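Local coordinates for Sys-1 protein (Caenorhabditis elegans, PDB 3C2G) that acts as a beta-catenin in Wnt asymmetry signalling, binding the TCF transcription factor POP-1 and activating or repressing its target genes, at residues R116-Q128 against H163-Y176. Residues are numbered along the deposited sequence; the frame is centred on the assembly and turned at random.
Sequences RELICNLISLNWQ and HLKFEKLVGTLSEY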
ATOM      1  N   ARG A 116     -16.651 -30.669  -5.216  1.00 39.18           N
ATOM      2  CA  ARG A 116     -16.026 -29.614  -4.424  1.00 38.85           C
ATOM      3  C   ARG A 116     -16.089 -29.891  -2.917  1.00 38.72           C
ATOM      4  O   ARG A 116     -15.153 -29.583  -2.196  1.00 37.53           O
ATOM      5  CB  ARG A 116     -16.608 -28.239  -4.768  1.00 38.45           C
ATOM      6  CG  ARG A 116     -18.068 -28.016  -4.376  1.00 37.41           C
ATOM      7  CD  ARG A 116     -18.490 -26.617  -4.774  1.00 35.99           C
ATOM      8  NE  ARG A 116     -19.793 -26.238  -4.232  1.00 38.15           N
ATOM      9  CZ  ARG A 116     -20.402 -25.072  -4.462  1.00 36.76           C
ATOM     10  NH1 ARG A 116     -19.837 -24.148  -5.231  1.00 34.77           N
ATOM     11  NH2 ARG A 116     -21.580 -24.833  -3.919  1.00 34.93           N
ATOM     12  N   GLU A 117     -17.176 -30.509  -2.462  1.00 39.47           N
ATOM     13  CA  GLU A 117     -17.360 -30.801  -1.036  1.00 40.27           C
ATOM     14  C   GLU A 117     -16.523 -31.999  -0.612  1.00 40.09           C
ATOM     15  O   GLU A 117     -15.937 -32.000   0.465  1.00 40.49           O
ATOM     16  CB  GLU A 117     -18.846 -30.981  -0.675  1.00 40.47           C
ATOM     17  CG  GLU A 117     -19.705 -29.754  -1.042  1.00 43.51           C
ATOM     18  CD  GLU A 117     -20.928 -29.546  -0.145  1.00 48.09           C
ATOM     19  OE1 GLU A 117     -21.818 -28.752  -0.538  1.00 50.18           O
ATOM     20  OE2 GLU A 117     -21.011 -30.161   0.944  1.00 48.92           O
ATOM     21  N   LEU A 118     -16.446 -33.010  -1.464  1.00 40.41           N
ATOM     22  CA  LEU A 118     -15.539 -34.117  -1.199  1.00 40.97           C
ATOM     23  C   LEU A 118     -14.095 -33.612  -1.090  1.00 40.86           C
ATOM     24  O   LEU A 118     -13.378 -33.988  -0.161  1.00 40.85           O
ATOM     25  CB  LEU A 118     -15.644 -35.198  -2.286  1.00 40.78           C
ATOM     26  CG  LEU A 118     -16.942 -35.997  -2.432  1.00 41.49           C
ATOM     27  CD1 LEU A 118     -16.839 -36.909  -3.643  1.00 41.83           C
ATOM     28  CD2 LEU A 118     -17.284 -36.811  -1.185  1.00 40.98           C
ATOM     29  N   ILE A 119     -13.687 -32.769  -2.041  1.00 40.79           N
ATOM     30  CA  ILE A 119     -12.332 -32.221  -2.090  1.00 41.90           C
ATOM     31  C   ILE A 119     -12.064 -31.382  -0.847  1.00 42.97           C
ATOM     32  O   ILE A 119     -11.146 -31.664  -0.081  1.00 43.30           O
ATOM     33  CB  ILE A 119     -12.097 -31.376  -3.376  1.00 41.37           C
ATOM     34  CG1 ILE A 119     -11.870 -32.286  -4.589  1.00 41.60           C
ATOM     35  CG2 ILE A 119     -10.935 -30.392  -3.201  1.00 40.81           C
ATOM     36  CD1 ILE A 119     -10.514 -32.938  -4.655  1.00 43.85           C
ATOM     37  N   CYS A 120     -12.895 -30.373  -0.645  1.00 44.32           N
ATOM     38  CA  CYS A 120     -12.756 -29.492   0.483  1.00 44.54           C
ATOM     39  C   CYS A 120     -12.762 -30.266   1.811  1.00 44.03           C
ATOM     40  O   CYS A 120     -12.116 -29.857   2.779  1.00 44.24           O
ATOM     41  CB  CYS A 120     -13.832 -28.410   0.426  1.00 45.01           C
ATOM     42  SG  CYS A 120     -14.595 -28.046   1.994  1.00 47.74           S
ATOM     43  N   ASN A 121     -13.457 -31.396   1.847  1.00 43.01           N
ATOM     44  CA  ASN A 121     -13.423 -32.248   3.027  1.00 42.53           C
ATOM     45  C   ASN A 121     -12.061 -32.870   3.319  1.00 41.45           C
ATOM     46  O   ASN A 121     -11.720 -33.102   4.469  1.00 40.79           O
ATOM     47  CB  ASN A 121     -14.472 -33.341   2.958  1.00 42.70           C
ATOM     48  CG  ASN A 121     -14.950 -33.745   4.328  1.00 46.60           C
ATOM     49  OD1 ASN A 121     -14.393 -34.652   4.965  1.00 48.43           O
ATOM     50  ND2 ASN A 121     -15.961 -33.031   4.824  1.00 50.53           N
ATOM     51  N   LEU A 122     -11.284 -33.129   2.276  1.00 40.61           N
ATOM     52  CA  LEU A 122      -9.960 -33.713   2.432  1.00 40.11           C
ATOM     53  C   LEU A 122      -8.907 -32.757   3.039  1.00 40.58           C
ATOM     54  O   LEU A 122      -7.855 -33.215   3.488  1.00 40.10           O
ATOM     55  CB  LEU A 122      -9.469 -34.259   1.095  1.00 39.84           C
ATOM     56  CG  LEU A 122     -10.249 -35.447   0.523  1.00 39.80           C
ATOM     57  CD1 LEU A 122     -10.307 -35.392  -0.998  1.00 40.75           C
ATOM     58  CD2 LEU A 122      -9.658 -36.742   0.972  1.00 39.61           C
ATOM     59  N   ILE A 123      -9.176 -31.448   3.044  1.00 40.39           N
ATOM     60  CA  ILE A 123      -8.272 -30.496   3.710  1.00 40.39           C
ATOM     61  C   ILE A 123      -8.795 -30.024   5.064  1.00 41.12           C
ATOM     62  O   ILE A 123      -8.294 -29.056   5.626  1.00 41.49           O
ATOM     63  CB  ILE A 123      -7.915 -29.277   2.837  1.00 40.11           C
ATOM     64  CG1 ILE A 123      -9.181 -28.560   2.354  1.00 38.25           C
ATOM     65  CG2 ILE A 123      -6.980 -29.695   1.705  1.00 39.49           C
ATOM     66  CD1 ILE A 123      -8.904 -27.247   1.674  1.00 37.39           C
ATOM     67  N   SER A 124      -9.804 -30.710   5.582  1.00 41.87           N
ATOM     68  CA  SER A 124     -10.230 -30.494   6.949  1.00 43.12           C
ATOM     69  C   SER A 124      -9.044 -30.642   7.901  1.00 44.00           C
ATOM     70  O   SER A 124      -8.242 -31.570   7.777  1.00 43.64           O
ATOM     71  CB  SER A 124     -11.330 -31.475   7.329  1.00 42.96           C
ATOM     72  OG  SER A 124     -11.811 -31.192   8.624  1.00 45.24           O
ATOM     73  N   LEU A 125      -8.949 -29.704   8.840  1.00 45.64           N
ATOM     74  CA  LEU A 125      -7.831 -29.606   9.776  1.00 46.97           C
ATOM     75  C   LEU A 125      -7.620 -30.888  10.571  1.00 48.44           C
ATOM     76  O   LEU A 125      -6.489 -31.342  10.720  1.00 47.98           O
ATOM     77  CB  LEU A 125      -8.032 -28.413  10.722  1.00 46.34           C
ATOM     78  CG  LEU A 125      -7.183 -28.352  11.993  1.00 46.47           C
ATOM     79  CD1 LEU A 125      -5.769 -27.858  11.701  1.00 45.47           C
ATOM     80  CD2 LEU A 125      -7.856 -27.484  13.032  1.00 48.10           C
ATOM     81  N   ASN A 126      -8.713 -31.465  11.070  1.00 50.88           N
ATOM     82  CA  ASN A 126      -8.656 -32.704  11.848  1.00 53.17           C
ATOM     83  C   ASN A 126      -8.084 -33.915  11.088  1.00 53.74           C
ATOM     84  O   ASN A 126      -7.664 -34.893  11.701  1.00 53.80           O
ATOM     85  CB  ASN A 126     -10.027 -33.027  12.459  1.00 54.17           C
ATOM     86  CG  ASN A 126     -11.033 -33.507  11.431  1.00 57.61           C
ATOM     87  OD1 ASN A 126     -10.744 -34.401  10.625  1.00 61.66           O
ATOM     88  ND2 ASN A 126     -12.237 -32.933  11.467  1.00 59.66           N
ATOM     89  N   TRP A 127      -8.066 -33.848   9.759  1.00 54.90           N
ATOM     90  CA  TRP A 127      -7.350 -34.847   8.977  1.00 56.29           C
ATOM     91  C   TRP A 127      -5.833 -34.708   9.107  1.00 56.73           C
ATOM     92  O   TRP A 127      -5.110 -35.683   8.891  1.00 57.25           O
ATOM     93  CB  TRP A 127      -7.733 -34.795   7.502  1.00 57.19           C
ATOM     94  CG  TRP A 127      -9.095 -35.332   7.166  1.00 58.40           C
ATOM     95  CD1 TRP A 127     -10.030 -34.728   6.381  1.00 59.13           C
ATOM     96  CD2 TRP A 127      -9.667 -36.579   7.585  1.00 59.10           C
ATOM     97  NE1 TRP A 127     -11.152 -35.510   6.287  1.00 59.27           N
ATOM     98  CE2 TRP A 127     -10.958 -36.656   7.010  1.00 60.21           C
ATOM     99  CE3 TRP A 127      -9.221 -37.636   8.390  1.00 59.48           C
ATOM    100  CZ2 TRP A 127     -11.812 -37.752   7.216  1.00 59.64           C
ATOM    101  CZ3 TRP A 127     -10.067 -38.729   8.595  1.00 59.29           C
ATOM    102  CH2 TRP A 127     -11.350 -38.776   8.007  1.00 59.46           C
ATOM    103  N   GLN A 128      -5.357 -33.514   9.466  1.00 56.55           N
ATOM    104  CA  GLN A 128      -3.910 -33.239   9.559  1.00 56.72           C
ATOM    105  C   GLN A 128      -3.223 -33.971  10.700  1.00 56.43           C
ATOM    106  O   GLN A 128      -1.999 -33.976  10.780  1.00 56.88           O
ATOM    107  CB  GLN A 128      -3.625 -31.737   9.693  1.00 56.86           C
ATOM    108  CG  GLN A 128      -4.068 -30.885   8.520  1.00 58.26           C
ATOM    109  CD  GLN A 128      -3.085 -30.886   7.376  1.00 61.11           C
ATOM    110  OE1 GLN A 128      -2.353 -31.855   7.152  1.00 61.71           O
ATOM    111  NE2 GLN A 128      -3.063 -29.787   6.631  1.00 62.89           N
ATOM    112  N   HIS A 163     -16.867 -21.193  -8.148  1.00 46.12           N
ATOM    113  CA  HIS A 163     -17.066 -22.549  -7.613  1.00 45.28           C
ATOM    114  C   HIS A 163     -16.586 -22.721  -6.169  1.00 44.70           C
ATOM    115  O   HIS A 163     -17.133 -23.525  -5.416  1.00 44.63           O
ATOM    116  CB  HIS A 163     -16.376 -23.597  -8.496  1.00 45.60           C
ATOM    117  CG  HIS A 163     -16.866 -23.629  -9.913  1.00 46.03           C
ATOM    118  ND1 HIS A 163     -16.062 -24.009 -10.967  1.00 44.06           N
ATOM    119  CD2 HIS A 163     -18.071 -23.319 -10.451  1.00 45.96           C
ATOM    120  CE1 HIS A 163     -16.752 -23.942 -12.090  1.00 44.43           C
ATOM    121  NE2 HIS A 163     -17.973 -23.524 -11.805  1.00 45.91           N
ATOM    122  N   LEU A 164     -15.560 -21.965  -5.795  1.00 44.35           N
ATOM    123  CA  LEU A 164     -14.957 -22.061  -4.469  1.00 44.39           C
ATOM    124  C   LEU A 164     -15.712 -21.330  -3.363  1.00 45.40           C
ATOM    125  O   LEU A 164     -15.498 -21.607  -2.182  1.00 45.85           O
ATOM    126  CB  LEU A 164     -13.517 -21.556  -4.515  1.00 43.52           C
ATOM    127  CG  LEU A 164     -12.570 -22.373  -5.387  1.00 42.18           C
ATOM    128  CD1 LEU A 164     -11.186 -21.797  -5.329  1.00 40.58           C
ATOM    129  CD2 LEU A 164     -12.570 -23.844  -4.965  1.00 41.43           C
ATOM    130  N   LYS A 165     -16.588 -20.402  -3.733  1.00 45.78           N
ATOM    131  CA  LYS A 165     -17.278 -19.591  -2.738  1.00 46.14           C
ATOM    132  C   LYS A 165     -18.524 -20.268  -2.203  1.00 46.29           C
ATOM    133  O   LYS A 165     -19.632 -20.009  -2.664  1.00 46.63           O
ATOM    134  CB  LYS A 165     -17.582 -18.198  -3.289  1.00 46.80           C
ATOM    135  CG  LYS A 165     -16.337 -17.331  -3.375  1.00 47.08           C
ATOM    136  CD  LYS A 165     -16.490 -16.231  -4.386  1.00 47.84           C
ATOM    137  CE  LYS A 165     -15.129 -15.858  -4.937  1.00 47.46           C
ATOM    138  NZ  LYS A 165     -15.228 -14.698  -5.837  1.00 50.83           N
ATOM    139  N   PHE A 166     -18.319 -21.160  -1.237  1.00 45.95           N
ATOM    140  CA  PHE A 166     -19.412 -21.799  -0.511  1.00 45.65           C
ATOM    141  C   PHE A 166     -19.031 -21.959   0.956  1.00 46.28           C
ATOM    142  O   PHE A 166     -17.864 -22.169   1.274  1.00 46.76           O
ATOM    143  CB  PHE A 166     -19.839 -23.135  -1.155  1.00 44.97           C
ATOM    144  CG  PHE A 166     -18.725 -24.151  -1.300  1.00 43.73           C
ATOM    145  CD1 PHE A 166     -18.725 -25.307  -0.537  1.00 40.86           C
ATOM    146  CD2 PHE A 166     -17.696 -23.966  -2.229  1.00 43.28           C
ATOM    147  CE1 PHE A 166     -17.706 -26.257  -0.679  1.00 42.06           C
ATOM    148  CE2 PHE A 166     -16.666 -24.914  -2.369  1.00 41.56           C
ATOM    149  CZ  PHE A 166     -16.675 -26.056  -1.594  1.00 40.47           C
ATOM    150  N   GLU A 167     -20.019 -21.848   1.841  1.00 46.73           N
ATOM    151  CA  GLU A 167     -19.771 -21.797   3.283  1.00 47.07           C
ATOM    152  C   GLU A 167     -18.800 -22.874   3.797  1.00 47.18           C
ATOM    153  O   GLU A 167     -17.865 -22.558   4.537  1.00 47.24           O
ATOM    154  CB  GLU A 167     -21.093 -21.838   4.063  1.00 47.31           C
ATOM    155  N   LYS A 168     -19.012 -24.127   3.389  1.00 47.04           N
ATOM    156  CA  LYS A 168     -18.212 -25.268   3.877  1.00 47.17           C
ATOM    157  C   LYS A 168     -16.717 -25.061   3.668  1.00 45.37           C
ATOM    158  O   LYS A 168     -15.919 -25.348   4.560  1.00 45.36           O
ATOM    159  CB  LYS A 168     -18.656 -26.575   3.219  1.00 47.21           C
ATOM    160  CG  LYS A 168     -18.048 -27.841   3.818  1.00 50.08           C
ATOM    161  CD  LYS A 168     -18.562 -29.097   3.085  1.00 50.42           C
ATOM    162  CE  LYS A 168     -18.289 -30.390   3.872  1.00 55.91           C
ATOM    163  NZ  LYS A 168     -19.352 -31.438   3.609  1.00 57.18           N
ATOM    164  N   LEU A 169     -16.345 -24.547   2.500  1.00 43.46           N
ATOM    165  CA  LEU A 169     -14.949 -24.287   2.210  1.00 42.26           C
ATOM    166  C   LEU A 169     -14.341 -23.121   3.023  1.00 41.90           C
ATOM    167  O   LEU A 169     -13.205 -23.227   3.498  1.00 41.44           O
ATOM    168  CB  LEU A 169     -14.729 -24.104   0.706  1.00 41.65           C
ATOM    169  CG  LEU A 169     -13.322 -23.743   0.216  1.00 41.75           C
ATOM    170  CD1 LEU A 169     -12.243 -24.681   0.746  1.00 41.61           C
ATOM    171  CD2 LEU A 169     -13.298 -23.736  -1.290  1.00 42.44           C
ATOM    172  N   VAL A 170     -15.078 -22.027   3.188  1.00 41.49           N
ATOM    173  CA  VAL A 170     -14.521 -20.880   3.906  1.00 42.07           C
ATOM    174  C   VAL A 170     -14.435 -21.186   5.401  1.00 41.88           C
ATOM    175  O   VAL A 170     -13.451 -20.831   6.066  1.00 41.72           O
ATOM    176  CB  VAL A 170     -15.236 -19.533   3.587  1.00 42.42           C
ATOM    177  CG1 VAL A 170     -14.957 -19.117   2.155  1.00 42.69           C
ATOM    178  CG2 VAL A 170     -16.738 -19.606   3.828  1.00 44.99           C
ATOM    179  N   GLY A 171     -15.448 -21.894   5.903  1.00 41.47           N
ATOM    180  CA  GLY A 171     -15.406 -22.499   7.235  1.00 40.68           C
ATOM    181  C   GLY A 171     -14.171 -23.365   7.417  1.00 40.45           C
ATOM    182  O   GLY A 171     -13.393 -23.163   8.354  1.00 41.25           O
ATOM    183  N   THR A 172     -13.964 -24.306   6.502  1.00 39.41           N
ATOM    184  CA  THR A 172     -12.858 -25.239   6.623  1.00 38.85           C
ATOM    185  C   THR A 172     -11.515 -24.506   6.673  1.00 38.40           C
ATOM    186  O   THR A 172     -10.690 -24.807   7.533  1.00 37.45           O
ATOM    187  CB  THR A 172     -12.901 -26.336   5.519  1.00 39.19           C
ATOM    188  OG1 THR A 172     -13.936 -27.278   5.835  1.00 39.26           O
ATOM    189  CG2 THR A 172     -11.568 -27.093   5.415  1.00 38.06           C
ATOM    190  N   LEU A 173     -11.314 -23.545   5.774  1.00 38.60           N
ATOM    191  CA  LEU A 173     -10.059 -22.794   5.716  1.00 39.73           C
ATOM    192  C   LEU A 173      -9.848 -21.974   6.992  1.00 41.23           C
ATOM    193  O   LEU A 173      -8.721 -21.883   7.492  1.00 41.51           O
ATOM    194  CB  LEU A 173     -10.006 -21.866   4.497  1.00 39.33           C
ATOM    195  CG  LEU A 173      -9.982 -22.417   3.063  1.00 40.26           C
ATOM    196  CD1 LEU A 173     -10.177 -21.275   2.088  1.00 40.23           C
ATOM    197  CD2 LEU A 173      -8.704 -23.203   2.715  1.00 38.76           C
ATOM    198  N   SER A 174     -10.937 -21.397   7.513  1.00 41.50           N
ATOM    199  CA  SER A 174     -10.876 -20.530   8.684  1.00 41.81           C
ATOM    200  C   SER A 174     -10.498 -21.282   9.934  1.00 41.94           C
ATOM    201  O   SER A 174      -9.935 -20.694  10.856  1.00 42.94           O
ATOM    202  CB  SER A 174     -12.212 -19.833   8.922  1.00 41.94           C
ATOM    203  OG  SER A 174     -12.446 -18.875   7.914  1.00 43.51           O
ATOM    204  N   GLU A 175     -10.824 -22.569   9.986  1.00 41.55           N
ATOM    205  CA  GLU A 175     -10.536 -23.360  11.176  1.00 42.21           C
ATOM    206  C   GLU A 175      -9.020 -23.412  11.418  1.00 40.25           C
ATOM    207  O   GLU A 175      -8.576 -23.577  12.547  1.00 40.81           O
ATOM    208  CB  GLU A 175     -11.165 -24.759  11.084  1.00 41.62           C
ATOM    209  CG  GLU A 175     -11.220 -25.507  12.432  1.00 46.42           C
ATOM    210  CD  GLU A 175     -11.920 -26.877  12.374  1.00 47.12           C
ATOM    211  OE1 GLU A 175     -12.794 -27.085  11.487  1.00 53.25           O
ATOM    212  OE2 GLU A 175     -11.603 -27.745  13.233  1.00 51.22           O
ATOM    213  N   TYR A 176      -8.231 -23.229  10.366  1.00 38.26           N
ATOM    214  CA  TYR A 176      -6.787 -23.169  10.516  1.00 37.49           C
ATOM    215  C   TYR A 176      -6.317 -21.886  11.200  1.00 36.93           C
ATOM    216  O   TYR A 176      -5.173 -21.799  11.640  1.00 35.69           O
ATOM    217  CB  TYR A 176      -6.078 -23.307   9.177  1.00 36.88           C
ATOM    218  CG  TYR A 176      -6.066 -24.695   8.584  1.00 37.28           C
ATOM    219  CD1 TYR A 176      -4.943 -25.512   8.709  1.00 37.92           C
ATOM    220  CD2 TYR A 176      -7.156 -25.179   7.855  1.00 33.41           C
ATOM    221  CE1 TYR A 176      -4.901 -26.767   8.128  1.00 36.36           C
ATOM    222  CE2 TYR A 176      -7.132 -26.433   7.297  1.00 34.26           C
ATOM    223  CZ  TYR A 176      -6.000 -27.228   7.430  1.00 37.18           C
ATOM    224  OH  TYR A 176      -5.959 -28.486   6.856  1.00 37.84           O
TER
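Tyr176 OH is gripped from two residues of 116-128: it donates to Ile123 O at 2.7 Å, standing above the carbonyl plane, and accepts from Gln128 NE2 at 3.2 Å, with the hydroxyl oxygen 26° out of the amide plane. Both partners sit near the ring plane at its edge, while Leu125 lays CD1 over one face, 4.2 Å from the centroid. The hydroxyl thus satisfies the carbonyl of Ile123 in the turn that follows helix 115-122, and the Tyr176 side chain also touches Ile190 of helix 189-198.

At the other end, Arg116 runs out straight beyond CG and spreads its guanidinium flat on Phe166, the planes 9° apart and the centres 4.0 Å apart, a cation-pi stack with CD also over the ring. NH1 then turns its N-H to His163 O at 2.8 Å, a bent bond. Phe166, the N-cap residue of helix 167-174, has CG between its backbone N and carbonyl carbon (chi1 57°), which holds the ring between Arg116 and Leu169 CB on its opposite face. Replacing Arg116 by alanine removes the guanidinium, which would probably uncover that face of Phe166 and leave His163 O without this donor.

Between these ends the helices run almost parallel, axes 9.7 Å apart. Cys120 packs its SG against Leu169 CA, and Thr172 CG2 rests near Ile123 O. Lys168 reaches across to Glu117 in a long, weak salt bridge. Helices 115-122 and 167-174 of this armadillo domain thus have their register fixed toward both ends of the contact, by short polar bonds and the Arg116-Phe166 stack.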